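Local structure of KLLA0C04147p (Kluyveromyces lactis, 5H2D) at residues A[126-131]-A[139-144]; A[237-242]-A[252-257]; A[274-279]-A[317-322]; A[336-341]-A[352-357]. The protein binds ergosterol through the oxysterol-binding domain seen here, the C-terminal part of a longer OSBP-family protein that probably transfers sterols between membranes. All coordinates share one frame; numbering follows the deposited sequence.

Contact 1 of 4, residues A[126-131]-A[139-144]; sequences GETFEY and RFFTEQ
F140 and F129 bury the most surface here, on the face of the sheet they share with Y131 and T142. Their side chains cross at about a right angle and meet edge to edge: CD2 of F129 comes 3.8 Å from CE2 of F140, each atom lying near the plane of the other ring. With CG anti to the backbone N (chi1 169°), the F140 ring is brought beside F129. T142 completes the patch with its methyl: CG2 sits at the edge of the F129 ring, 3.7 Å from F129 CB, while T142 OG1 is bonded to A153 O on the next strand. Further along, Y131 CB rests 4.3 Å from F140 CD2. These residues form the hydrogen-bonded pairs of the ladder, with F129 N to T142 O at 2.9 Å and F140 N to Y131 O at 2.8 Å. The ladder runs on past the N-terminal end of strand 128-131, where Q144 N reaches E127 O in a nearly straight bond (172° at the hydrogen). On the reverse face, F141 CZ touches T128 CG2 at 3.7 Å, and W420 of helix 419-424 packs on the F141 ring. Helix 72-77 covers the F129 and F140 face. The arrangement is a beta hairpin, formed by consecutive strands of the nearly closed antiparallel beta-barrel of the OSBP-related fold, which holds the sterol; the F140 side chain lies about 9 Å from the bound ergosterol.

Contact 2 of 4, residues A[237-242]-A[252-257]; sequences CMIHFK and YEVKGE
Strands 237-241 and 253-257 run antiparallel at 167°, their axes 4.7 Å apart at the closest, with M238 opposite E257 and H240 opposite K255 as hydrogen-bonded pairs. One side-chain bond joins the strands diagonally across these pairs. H240 NE2 donates to E257 OE1 over 2.8 Å with 163° at the hydrogen; the oxygen offers its syn lone pair and lies in the plane of the imidazole. The carboxylate gets there because the E257 chain bends at chi2 (81°), and its plane ends up nearly coplanar with the ring. At the other nitrogen, H240 ND1 is bonded to D225 OD1 of the neighbouring strand 219-230, which together with E257 fixes the rotation of the ring. The reverse face is apolar. V254 CG2 stands over the centre of the F241 ring, 4.0 Å from its centroid and almost on the ring normal, a CH-pi contact, and also touches I239 CG2 at 3.7 Å. Helix 95-108 covers I239 and F241 on this face. G256, paired with I239, brings its CA within 3.0 Å of M238 O in a CA-H...O contact. With a carboxylate at each of its nitrogens, H240 is probably drawn toward the doubly protonated, positively charged form, and its charge would then be offset by D225 and E257, on the strands either side.

Contact 3 of 4, residues A[274-279]-A[317-322]; sequences NESVSA and VWHVNE
V317 starts the contact with CG1, which lies 4.0 Å from A279 CB. V317 and W318 both face V277, a classic beta bulge where strands 276-281 and 314-319 run as antiparallel neighbours in the barrel wall. W318 O accepts from V277 N at 2.9 Å, and the six-membered part of its indole reaches back across the opposing strand, with CE3 3.9 Å from V277 CG2 and CZ3 close to the backbone of S276. Y82 meets the indole edge-to-face, and I104 of helix 95-108 also packs on it. H319 then turns its ring over the opposite backbone, so that E275 O lies 3.4 Å above the centre of the H319 imidazole. The ring is held in this orientation by ND1, which donates in the ring plane to a lone pair of V320 O, while CD2 touches S276 CB. V320 takes E275 O as well, its N donating at 2.9 Å, and V320 CG1 leans on the same oxygen at 3.5 Å.

Contact 4 of 4, residues A[336-341]-A[352-357]; sequences TLNAPQ and DTRLRP
R354 packs tightly against the backbone carbonyls of L337 and A339, with its chain extended from CG to NE (chi2 169°, chi3 -173°). R354 CD and A339 O come within 3.1 Å, and that oxygen sits at the edge of the guanidinium, near its plane. L337 O lies over one face of the group, 3.6 Å from CZ of R354. Within the same segment as R354, D352 OD2 closes an Asx turn by accepting from R354 N, and takes a salt bridge from R354 NH1 at 2.9 Å; the two donors arrive from opposite faces of the carboxylate plane. R354 NH2 is bonded to E130 O. The other side is looser and relies on water. One water joins T336 O to R354 NH2, and a second links N338 ND2 with T353 O and R356 O. N338 OD1 approaches R354 CA at 3.5 Å but takes its hydrogen bond from Q74 NE2 of helix 72-77. The buried R354 charge is thus probably balanced by D352 and further eased by surrounding carbonyl oxygens and water.

How the contacts relate
From the N terminus, contact 1 closes a hairpin whose connection 132-138 turns at 134-137, and contact 2 closes a second over 243-251. Contact 3 then bridges the much longer excursion 280-316, and contact 4 ends the series by closing loop 342-351 after helix 332-337. None nests in or crosses another. Contacts 2 and 3 touch, V254 CG1 meeting V277 CG2 at 4.1 Å, and belong to one run of antiparallel strands on the other side of the chain's centre from contact 1. Contact 4 returns the chain to contact 1, where T336 OG1 and T353 OG1 probably hydrogen-bond to Y131 OH and E127 OE1, respectively, tying the late loops to the early hairpin.

Contact 1 of 4, residues A[126-131]-A[139-144]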
loop_
_atom_site.group_PDB
_atom_site.type_symbol
_atom_site.label_atom_id
_atom_site.label_comp_id
_atom_site.label_asym_id
_atom_site.label_seq_id
_atom_site.Cartn_x
_atom_site.Cartn_y
_atom_site.Cartn_z
ATOM N N GLY A 126 17.498 3.532 -2.084
ATOM C CA GLY A 126 18.009 2.202 -1.845
ATOM C C GLY A 126 17.452 1.538 -0.607
ATOM O O GLY A 126 17.723 0.352 -0.383
ATOM N N GLU A 127 16.672 2.259 0.198
ATOM C CA GLU A 127 16.016 1.631 1.334
ATOM C C GLU A 127 15.077 0.537 0.837
ATOM O O GLU A 127 14.482 0.644 -0.239
ATOM C CB GLU A 127 15.241 2.678 2.136
ATOM C CG GLU A 127 14.723 2.173 3.488
ATOM C CD GLU A 127 14.145 3.265 4.388
ATOM O OE1 GLU A 127 13.316 2.928 5.264
ATOM O OE2 GLU A 127 14.525 4.442 4.250
ATOM N N THR A 128 14.973 -0.544 1.604
ATOM C CA THR A 128 14.103 -1.649 1.254
ATOM C C THR A 128 13.180 -1.972 2.419
ATOM O O THR A 128 13.422 -1.576 3.556
ATOM C CB THR A 128 14.901 -2.911 0.886
ATOM O OG1 THR A 128 15.754 -3.267 1.990
ATOM C CG2 THR A 128 15.766 -2.663 -0.335
ATOM N N PHE A 129 12.110 -2.701 2.121
ATOM C CA PHE A 129 11.274 -3.214 3.193
ATOM C C PHE A 129 10.673 -4.537 2.743
ATOM O O PHE A 129 10.090 -4.626 1.661
ATOM C CB PHE A 129 10.173 -2.212 3.602
ATOM C CG PHE A 129 9.194 -2.771 4.626
ATOM C CD1 PHE A 129 9.617 -3.065 5.916
ATOM C CD2 PHE A 129 7.864 -3.011 4.295
ATOM C CE1 PHE A 129 8.739 -3.600 6.843
ATOM C CE2 PHE A 129 6.980 -3.536 5.231
ATOM C CZ PHE A 129 7.425 -3.831 6.505
ATOM N N GLU A 130 10.848 -5.567 3.563
ATOM C CA GLU A 130 10.249 -6.867 3.307
ATOM C C GLU A 130 9.214 -7.177 4.374
ATOM O O GLU A 130 9.309 -6.701 5.510
ATOM C CB GLU A 130 11.307 -7.968 3.305
ATOM C CG GLU A 130 12.059 -8.059 4.621
ATOM C CD GLU A 130 12.748 -9.413 4.796
ATOM O OE1 GLU A 130 12.158 -10.275 5.483
ATOM O OE2 GLU A 130 13.851 -9.596 4.219
ATOM N N TYR A 131 8.217 -7.974 4.000
ATOM C CA TYR A 131 7.191 -8.395 4.952
ATOM C C TYR A 131 6.532 -9.652 4.405
ATOM O O TYR A 131 5.883 -9.609 3.353
ATOM C CB TYR A 131 6.170 -7.278 5.170
ATOM C CG TYR A 131 5.057 -7.527 6.165
ATOM C CD1 TYR A 131 5.270 -7.339 7.528
ATOM C CD2 TYR A 131 3.779 -7.872 5.737
ATOM C CE1 TYR A 131 4.243 -7.527 8.446
ATOM C CE2 TYR A 131 2.739 -8.055 6.648
ATOM C CZ TYR A 131 2.980 -7.882 7.992
ATOM O OH TYR A 131 1.956 -8.052 8.885
ATOM N N ARG A 139 4.406 -12.961 0.354
ATOM C CA ARG A 139 5.626 -12.209 0.613
ATOM C C ARG A 139 5.518 -10.880 -0.114
ATOM O O ARG A 139 5.108 -10.838 -1.275
ATOM C CB ARG A 139 6.883 -12.983 0.164
ATOM C CG ARG A 139 7.025 -13.166 -1.343
ATOM C CD ARG A 139 8.188 -14.109 -1.662
ATOM N NE ARG A 139 8.559 -14.019 -3.066
ATOM C CZ ARG A 139 9.470 -14.783 -3.653
ATOM N NH1 ARG A 139 10.093 -15.732 -2.958
ATOM N NH2 ARG A 139 9.752 -14.608 -4.933
ATOM N N PHE A 140 5.878 -9.805 0.580
ATOM C CA PHE A 140 5.887 -8.445 0.060
ATOM C C PHE A 140 7.309 -7.912 0.094
ATOM O O PHE A 140 8.013 -8.077 1.092
ATOM C CB PHE A 140 4.983 -7.532 0.911
ATOM C CG PHE A 140 5.135 -6.054 0.620
ATOM C CD1 PHE A 140 4.327 -5.438 -0.335
ATOM C CD2 PHE A 140 6.058 -5.282 1.316
ATOM C CE1 PHE A 140 4.460 -4.078 -0.597
ATOM C CE2 PHE A 140 6.186 -3.915 1.056
ATOM C CZ PHE A 140 5.378 -3.325 0.105
ATOM N N PHE A 141 7.717 -7.234 -0.974
ATOM C CA PHE A 141 9.026 -6.604 -1.001
ATOM C C PHE A 141 8.929 -5.271 -1.725
ATOM O O PHE A 141 8.188 -5.144 -2.705
ATOM C CB PHE A 141 10.076 -7.473 -1.703
ATOM C CG PHE A 141 11.432 -6.853 -1.698
ATOM C CD1 PHE A 141 12.152 -6.761 -0.513
ATOM C CD2 PHE A 141 11.963 -6.302 -2.848
ATOM C CE1 PHE A 141 13.402 -6.157 -0.489
ATOM C CE2 PHE A 141 13.215 -5.694 -2.831
ATOM C CZ PHE A 141 13.929 -5.626 -1.645
ATOM N N THR A 142 9.692 -4.286 -1.252
ATOM C CA THR A 142 9.705 -2.985 -1.908
ATOM C C THR A 142 11.087 -2.360 -1.762
ATOM O O THR A 142 11.784 -2.577 -0.763
ATOM C CB THR A 142 8.604 -2.058 -1.335
ATOM O OG1 THR A 142 8.612 -0.807 -2.025
ATOM C CG2 THR A 142 8.832 -1.792 0.151
ATOM N N GLU A 143 11.484 -1.597 -2.787
ATOM C CA GLU A 143 12.734 -0.844 -2.795
ATOM C C GLU A 143 12.434 0.599 -3.167
ATOM O O GLU A 143 11.628 0.859 -4.066
ATOM C CB GLU A 143 13.750 -1.422 -3.796
ATOM C CG GLU A 143 15.050 -0.624 -3.897
ATOM C CD GLU A 143 16.066 -1.242 -4.867
ATOM O OE1 GLU A 143 17.206 -0.748 -4.921
ATOM O OE2 GLU A 143 15.725 -2.217 -5.561
ATOM N N GLN A 144 13.095 1.539 -2.489
ATOM C CA GLN A 144 13.020 2.945 -2.892
ATOM C C GLN A 144 13.941 3.105 -4.100
ATOM O O GLN A 144 15.168 3.109 -3.965
ATOM C CB GLN A 144 13.405 3.858 -1.733
ATOM C CG GLN A 144 13.080 5.336 -1.995
ATOM C CD GLN A 144 11.591 5.633 -1.957
ATOM O OE1 GLN A 144 10.754 4.739 -1.795
ATOM N NE2 GLN A 144 11.249 6.924 -2.119
HETATM O O HOH W 1 18.719 -1.188 -2.510
#

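Contact 2 of 4, residues A[237-242]-A[252-257]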
loop_
_atom_site.group_PDB
_atom_site.type_symbol
_atom_site.label_atom_id
_atom_site.label_comp_id
_atom_site.label_asym_id
_atom_site.label_seq_id
_atom_site.Cartn_x
_atom_site.Cartn_y
_atom_site.Cartn_z
ATOM N N CYS A 237 -14.364 -2.265 -14.136
ATOM C CA CYS A 237 -15.086 -1.769 -12.973
ATOM C C CYS A 237 -14.787 -0.291 -12.796
ATOM O O CYS A 237 -13.631 0.123 -12.892
ATOM C CB CYS A 237 -14.692 -2.558 -11.709
ATOM S SG CYS A 237 -15.321 -1.867 -10.161
ATOM N N MET A 238 -15.832 0.497 -12.551
ATOM C CA MET A 238 -15.717 1.914 -12.236
ATOM C C MET A 238 -15.978 2.108 -10.750
ATOM O O MET A 238 -16.995 1.628 -10.233
ATOM C CB MET A 238 -16.715 2.747 -13.051
ATOM C CG MET A 238 -16.701 2.488 -14.545
ATOM S SD MET A 238 -15.129 2.891 -15.317
ATOM C CE MET A 238 -14.806 4.525 -14.666
ATOM N N ILE A 239 -15.054 2.791 -10.062
ATOM C CA ILE A 239 -15.172 3.088 -8.640
ATOM C C ILE A 239 -15.173 4.592 -8.433
ATOM O O ILE A 239 -14.364 5.312 -9.026
ATOM C CB ILE A 239 -14.026 2.457 -7.828
ATOM C CG1 ILE A 239 -13.866 0.985 -8.215
ATOM C CG2 ILE A 239 -14.270 2.678 -6.321
ATOM C CD1 ILE A 239 -12.781 0.264 -7.422
ATOM N N HIS A 240 -16.047 5.065 -7.551
ATOM C CA HIS A 240 -16.183 6.497 -7.311
ATOM C C HIS A 240 -16.016 6.766 -5.821
ATOM O O HIS A 240 -16.896 6.422 -5.029
ATOM C CB HIS A 240 -17.533 7.001 -7.826
ATOM C CG HIS A 240 -17.959 6.342 -9.101
ATOM N ND1 HIS A 240 -17.562 6.795 -10.342
ATOM C CD2 HIS A 240 -18.708 5.236 -9.328
ATOM C CE1 HIS A 240 -18.066 6.011 -11.278
ATOM N NE2 HIS A 240 -18.761 5.054 -10.690
ATOM N N PHE A 241 -14.867 7.345 -5.447
ATOM C CA PHE A 241 -14.646 7.880 -4.105
ATOM C C PHE A 241 -15.155 9.312 -4.087
ATOM O O PHE A 241 -14.597 10.185 -4.764
ATOM C CB PHE A 241 -13.166 7.860 -3.726
ATOM C CG PHE A 241 -12.598 6.485 -3.491
ATOM C CD1 PHE A 241 -12.165 5.707 -4.553
ATOM C CD2 PHE A 241 -12.428 6.010 -2.201
ATOM C CE1 PHE A 241 -11.621 4.446 -4.345
ATOM C CE2 PHE A 241 -11.875 4.755 -1.973
ATOM C CZ PHE A 241 -11.467 3.972 -3.050
ATOM N N LYS A 242 -16.197 9.563 -3.305
ATOM C CA LYS A 242 -16.767 10.899 -3.252
ATOM C C LYS A 242 -15.852 11.832 -2.468
ATOM O O LYS A 242 -15.315 11.466 -1.419
ATOM C CB LYS A 242 -18.162 10.841 -2.628
ATOM C CG LYS A 242 -18.794 12.197 -2.346
ATOM C CD LYS A 242 -20.233 12.257 -2.835
ATOM C CE LYS A 242 -20.317 12.979 -4.176
ATOM N NZ LYS A 242 -21.718 13.156 -4.653
ATOM N N TYR A 252 -18.029 9.575 3.767
ATOM C CA TYR A 252 -16.966 8.631 3.436
ATOM C C TYR A 252 -17.411 7.689 2.323
ATOM O O TYR A 252 -17.059 6.515 2.295
ATOM C CB TYR A 252 -16.554 7.858 4.684
ATOM C CG TYR A 252 -15.749 8.694 5.655
ATOM C CD1 TYR A 252 -16.342 9.702 6.410
ATOM C CD2 TYR A 252 -14.391 8.484 5.806
ATOM C CE1 TYR A 252 -15.596 10.469 7.290
ATOM C CE2 TYR A 252 -13.648 9.238 6.674
ATOM C CZ TYR A 252 -14.245 10.228 7.415
ATOM O OH TYR A 252 -13.468 10.970 8.282
ATOM N N GLU A 253 -18.198 8.203 1.385
ATOM C CA GLU A 253 -18.952 7.336 0.496
ATOM C C GLU A 253 -18.102 6.805 -0.648
ATOM O O GLU A 253 -17.275 7.519 -1.228
ATOM C CB GLU A 253 -20.165 8.082 -0.049
ATOM C CG GLU A 253 -21.082 8.567 1.058
ATOM C CD GLU A 253 -22.239 9.388 0.541
ATOM O OE1 GLU A 253 -22.510 9.323 -0.679
ATOM O OE2 GLU A 253 -22.868 10.098 1.356
ATOM N N VAL A 254 -18.309 5.533 -0.963
ATOM C CA VAL A 254 -17.706 4.913 -2.134
ATOM C C VAL A 254 -18.764 4.029 -2.782
ATOM O O VAL A 254 -19.579 3.413 -2.089
ATOM C CB VAL A 254 -16.432 4.117 -1.769
ATOM C CG1 VAL A 254 -16.762 2.975 -0.818
ATOM C CG2 VAL A 254 -15.712 3.629 -3.032
ATOM N N LYS A 255 -18.780 4.012 -4.113
ATOM C CA LYS A 255 -19.691 3.179 -4.887
ATOM C C LYS A 255 -18.953 2.685 -6.118
ATOM O O LYS A 255 -18.026 3.336 -6.597
ATOM C CB LYS A 255 -20.959 3.921 -5.358
ATOM C CG LYS A 255 -21.392 5.099 -4.516
ATOM C CD LYS A 255 -22.692 5.704 -5.064
ATOM C CE LYS A 255 -22.558 6.103 -6.525
ATOM N NZ LYS A 255 -21.647 7.270 -6.716
ATOM N N GLY A 256 -19.381 1.540 -6.640
ATOM C CA GLY A 256 -18.767 1.018 -7.845
ATOM C C GLY A 256 -19.741 0.177 -8.636
ATOM O O GLY A 256 -20.768 -0.275 -8.121
ATOM N N GLU A 257 -19.396 -0.029 -9.906
ATOM C CA GLU A 257 -20.179 -0.840 -10.828
ATOM C C GLU A 257 -19.236 -1.755 -11.593
ATOM O O GLU A 257 -18.200 -1.294 -12.080
ATOM C CB GLU A 257 -20.968 0.043 -11.806
ATOM C CG GLU A 257 -21.828 1.109 -11.141
ATOM C CD GLU A 257 -21.045 2.358 -10.742
ATOM O OE1 GLU A 257 -20.147 2.792 -11.506
ATOM O OE2 GLU A 257 -21.328 2.906 -9.654
HETATM O O HOH W 2 -19.253 8.093 -4.364
#

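Contact 3 of 4, residues A[274-279]-A[317-322]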
loop_
_atom_site.group_PDB
_atom_site.type_symbol
_atom_site.label_atom_id
_atom_site.label_comp_id
_atom_site.label_asym_id
_atom_site.label_seq_id
_atom_site.Cartn_x
_atom_site.Cartn_y
_atom_site.Cartn_z
ATOM N N ASN A 274 -14.507 4.031 5.407
ATOM C CA ASN A 274 -13.994 3.903 6.763
ATOM C C ASN A 274 -14.778 2.892 7.596
ATOM O O ASN A 274 -14.529 2.779 8.799
ATOM C CB ASN A 274 -13.983 5.268 7.464
ATOM C CG ASN A 274 -15.363 5.819 7.691
ATOM O OD1 ASN A 274 -16.296 5.535 6.935
ATOM N ND2 ASN A 274 -15.506 6.631 8.735
ATOM N N GLU A 275 -15.690 2.127 6.982
ATOM C CA GLU A 275 -16.577 1.265 7.756
ATOM C C GLU A 275 -16.866 -0.080 7.095
ATOM O O GLU A 275 -16.465 -1.117 7.619
ATOM C CB GLU A 275 -17.892 1.989 8.043
ATOM C CG GLU A 275 -18.816 1.225 8.977
ATOM C CD GLU A 275 -20.056 2.021 9.353
ATOM O OE1 GLU A 275 -20.294 3.091 8.741
ATOM O OE2 GLU A 275 -20.793 1.575 10.261
ATOM N N SER A 276 -17.572 -0.096 5.968
ATOM C CA SER A 276 -17.954 -1.382 5.393
ATOM C C SER A 276 -18.444 -1.173 3.970
ATOM O O SER A 276 -18.881 -0.079 3.598
ATOM C CB SER A 276 -19.039 -2.073 6.226
ATOM O OG SER A 276 -20.238 -1.319 6.225
ATOM N N VAL A 277 -18.373 -2.245 3.181
ATOM C CA VAL A 277 -18.844 -2.242 1.803
ATOM C C VAL A 277 -19.692 -3.487 1.562
ATOM O O VAL A 277 -19.306 -4.591 1.960
ATOM C CB VAL A 277 -17.683 -2.188 0.796
ATOM C CG1 VAL A 277 -18.195 -2.506 -0.602
ATOM C CG2 VAL A 277 -17.033 -0.806 0.834
ATOM N N SER A 278 -20.833 -3.300 0.910
ATOM C CA SER A 278 -21.762 -4.364 0.555
ATOM C C SER A 278 -21.967 -4.348 -0.953
ATOM O O SER A 278 -21.612 -3.389 -1.638
ATOM C CB SER A 278 -23.103 -4.186 1.280
ATOM O OG SER A 278 -22.936 -4.295 2.684
ATOM N N ALA A 279 -22.561 -5.418 -1.481
ATOM C CA ALA A 279 -22.710 -5.529 -2.924
ATOM C C ALA A 279 -23.992 -6.285 -3.233
ATOM O O ALA A 279 -24.598 -6.904 -2.358
ATOM C CB ALA A 279 -21.511 -6.236 -3.568
ATOM N N VAL A 317 -19.300 -7.647 1.968
ATOM C CA VAL A 317 -18.044 -8.054 1.358
ATOM C C VAL A 317 -16.850 -7.671 2.218
ATOM O O VAL A 317 -15.904 -8.457 2.356
ATOM C CB VAL A 317 -17.893 -7.472 -0.066
ATOM C CG1 VAL A 317 -18.985 -8.012 -0.986
ATOM C CG2 VAL A 317 -17.930 -5.962 -0.033
ATOM N N TRP A 318 -16.870 -6.478 2.813
ATOM C CA TRP A 318 -15.728 -5.992 3.578
ATOM C C TRP A 318 -16.193 -5.157 4.766
ATOM O O TRP A 318 -17.139 -4.375 4.652
ATOM C CB TRP A 318 -14.791 -5.164 2.683
ATOM C CG TRP A 318 -13.764 -4.429 3.476
ATOM C CD1 TRP A 318 -12.596 -4.936 3.976
ATOM C CD2 TRP A 318 -13.833 -3.069 3.911
ATOM N NE1 TRP A 318 -11.934 -3.971 4.695
ATOM C CE2 TRP A 318 -12.668 -2.813 4.666
ATOM C CE3 TRP A 318 -14.761 -2.041 3.734
ATOM C CZ2 TRP A 318 -12.403 -1.567 5.232
ATOM C CZ3 TRP A 318 -14.499 -0.799 4.301
ATOM C CH2 TRP A 318 -13.330 -0.580 5.045
ATOM N N HIS A 319 -15.514 -5.320 5.903
ATOM C CA HIS A 319 -15.728 -4.461 7.059
ATOM C C HIS A 319 -14.386 -4.127 7.689
ATOM O O HIS A 319 -13.486 -4.970 7.720
ATOM C CB HIS A 319 -16.633 -5.131 8.106
ATOM C CG HIS A 319 -17.152 -4.189 9.148
ATOM N ND1 HIS A 319 -16.353 -3.660 10.142
ATOM C CD2 HIS A 319 -18.391 -3.678 9.349
ATOM C CE1 HIS A 319 -17.077 -2.867 10.911
ATOM N NE2 HIS A 319 -18.316 -2.856 10.449
ATOM N N VAL A 320 -14.270 -2.903 8.208
ATOM C CA VAL A 320 -13.016 -2.442 8.801
ATOM C C VAL A 320 -12.687 -3.255 10.046
ATOM O O VAL A 320 -13.578 -3.633 10.826
ATOM C CB VAL A 320 -13.106 -0.939 9.119
ATOM C CG1 VAL A 320 -14.114 -0.682 10.222
ATOM C CG2 VAL A 320 -11.734 -0.380 9.504
ATOM N N ASN A 321 -11.399 -3.528 10.240
ATOM C CA ASN A 321 -10.933 -4.170 11.458
ATOM C C ASN A 321 -11.159 -3.260 12.658
ATOM O O ASN A 321 -11.145 -2.028 12.548
ATOM C CB ASN A 321 -9.445 -4.519 11.345
ATOM C CG ASN A 321 -9.190 -5.702 10.429
ATOM O OD1 ASN A 321 -9.957 -6.663 10.424
ATOM N ND2 ASN A 321 -8.122 -5.637 9.640
ATOM N N GLU A 322 -11.356 -3.882 13.821
ATOM C CA GLU A 322 -11.375 -3.117 15.059
ATOM C C GLU A 322 -10.027 -2.439 15.261
ATOM O O GLU A 322 -8.970 -2.985 14.920
ATOM C CB GLU A 322 -11.709 -4.017 16.252
ATOM C CG GLU A 322 -10.522 -4.756 16.827
ATOM C CD GLU A 322 -10.904 -5.644 18.001
ATOM O OE1 GLU A 322 -10.089 -6.517 18.379
ATOM O OE2 GLU A 322 -12.021 -5.472 18.540
#

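Contact 4 of 4, residues A[336-341]-A[352-357]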
loop_
_atom_site.group_PDB
_atom_site.type_symbol
_atom_site.label_atom_id
_atom_site.label_comp_id
_atom_site.label_asym_id
_atom_site.label_seq_id
_atom_site.Cartn_x
_atom_site.Cartn_y
_atom_site.Cartn_z
ATOM N N THR A 336 2.345 -4.110 13.069
ATOM C CA THR A 336 3.180 -5.274 12.769
ATOM C C THR A 336 4.351 -4.959 11.840
ATOM O O THR A 336 5.293 -5.758 11.762
ATOM C CB THR A 336 2.369 -6.416 12.132
ATOM O OG1 THR A 336 2.033 -6.096 10.768
ATOM C CG2 THR A 336 1.112 -6.730 12.938
ATOM N N LEU A 337 4.329 -3.820 11.140
ATOM C CA LEU A 337 5.186 -3.668 9.972
ATOM C C LEU A 337 6.620 -3.312 10.343
ATOM O O LEU A 337 7.566 -3.883 9.787
ATOM C CB LEU A 337 4.612 -2.596 9.045
ATOM C CG LEU A 337 3.287 -2.974 8.387
ATOM C CD1 LEU A 337 2.704 -1.791 7.614
ATOM C CD2 LEU A 337 3.445 -4.173 7.474
ATOM N N ASN A 338 6.804 -2.342 11.237
ATOM C CA ASN A 338 8.143 -1.906 11.622
ATOM C C ASN A 338 8.678 -2.656 12.835
ATOM O O ASN A 338 9.518 -2.117 13.566
ATOM C CB ASN A 338 8.164 -0.400 11.889
ATOM C CG ASN A 338 9.557 0.185 11.726
ATOM O OD1 ASN A 338 10.276 -0.180 10.805
ATOM N ND2 ASN A 338 9.956 1.072 12.647
ATOM N N ALA A 339 8.227 -3.884 13.058
ATOM C CA ALA A 339 8.637 -4.646 14.240
ATOM C C ALA A 339 10.025 -5.237 14.043
ATOM O O ALA A 339 10.234 -5.988 13.085
ATOM C CB ALA A 339 7.641 -5.763 14.513
ATOM N N PRO A 340 10.993 -4.948 14.928
ATOM C CA PRO A 340 12.335 -5.556 14.829
ATOM C C PRO A 340 12.340 -6.947 15.454
ATOM O O PRO A 340 12.971 -7.203 16.491
ATOM C CB PRO A 340 13.203 -4.556 15.598
ATOM C CG PRO A 340 12.289 -4.068 16.681
ATOM C CD PRO A 340 10.901 -3.992 16.046
ATOM N N GLN A 341 11.601 -7.844 14.809
ATOM C CA GLN A 341 11.345 -9.175 15.353
ATOM C C GLN A 341 12.660 -9.924 15.564
ATOM O O GLN A 341 13.482 -9.998 14.640
ATOM C CB GLN A 341 10.424 -9.960 14.414
ATOM C CG GLN A 341 9.050 -9.315 14.176
ATOM C CD GLN A 341 8.105 -9.414 15.369
ATOM O OE1 GLN A 341 8.252 -8.704 16.358
ATOM N NE2 GLN A 341 7.109 -10.290 15.259
ATOM N N ASP A 352 16.985 -2.613 5.264
ATOM C CA ASP A 352 15.583 -2.771 5.640
ATOM C C ASP A 352 15.135 -1.662 6.587
ATOM O O ASP A 352 15.855 -1.283 7.516
ATOM C CB ASP A 352 15.322 -4.131 6.291
ATOM C CG ASP A 352 13.829 -4.405 6.461
ATOM O OD1 ASP A 352 13.195 -4.852 5.475
ATOM O OD2 ASP A 352 13.289 -4.148 7.561
ATOM N N THR A 353 13.913 -1.160 6.352
ATOM C CA THR A 353 13.343 -0.079 7.157
ATOM C C THR A 353 13.361 -0.366 8.657
ATOM O O THR A 353 13.509 0.567 9.459
ATOM C CB THR A 353 11.902 0.188 6.702
ATOM O OG1 THR A 353 11.913 0.521 5.305
ATOM C CG2 THR A 353 11.256 1.340 7.529
ATOM N N ARG A 354 13.211 -1.635 9.064
ATOM C CA ARG A 354 13.245 -1.937 10.498
ATOM C C ARG A 354 14.555 -1.494 11.138
ATOM O O ARG A 354 14.595 -1.226 12.345
ATOM C CB ARG A 354 13.036 -3.429 10.736
ATOM C CG ARG A 354 11.642 -3.900 10.405
ATOM C CD ARG A 354 11.625 -5.409 10.416
ATOM N NE ARG A 354 10.360 -5.968 9.958
ATOM C CZ ARG A 354 10.099 -6.245 8.692
ATOM N NH1 ARG A 354 11.005 -5.985 7.762
ATOM N NH2 ARG A 354 8.945 -6.795 8.355
ATOM N N LEU A 355 15.624 -1.402 10.356
ATOM C CA LEU A 355 16.927 -1.000 10.872
ATOM C C LEU A 355 17.165 0.492 10.773
ATOM O O LEU A 355 18.238 0.963 11.177
ATOM C CB LEU A 355 18.042 -1.734 10.122
ATOM C CG LEU A 355 17.894 -3.249 10.135
ATOM C CD1 LEU A 355 18.965 -3.933 9.296
ATOM C CD2 LEU A 355 17.915 -3.760 11.571
ATOM N N ARG A 356 16.209 1.244 10.236
ATOM C CA ARG A 356 16.408 2.676 10.048
ATOM C C ARG A 356 16.391 3.397 11.393
ATOM O O ARG A 356 15.381 3.342 12.102
ATOM C CB ARG A 356 15.350 3.239 9.100
ATOM C CG ARG A 356 15.660 4.660 8.772
ATOM C CD ARG A 356 14.713 5.297 7.781
ATOM N NE ARG A 356 15.023 6.717 7.765
ATOM C CZ ARG A 356 14.708 7.562 6.791
ATOM N NH1 ARG A 356 14.075 7.140 5.701
ATOM N NH2 ARG A 356 15.048 8.841 6.917
ATOM N N PRO A 357 17.479 4.076 11.786
ATOM C CA PRO A 357 17.634 4.484 13.190
ATOM C C PRO A 357 16.853 5.720 13.595
ATOM O O PRO A 357 16.460 5.826 14.766
ATOM C CB PRO A 357 19.150 4.725 13.313
ATOM C CG PRO A 357 19.608 5.051 11.941
ATOM C CD PRO A 357 18.736 4.193 11.031
HETATM O O HOH W 3 7.440 -7.332 10.721
HETATM O O HOH W 4 12.704 1.815 11.917
#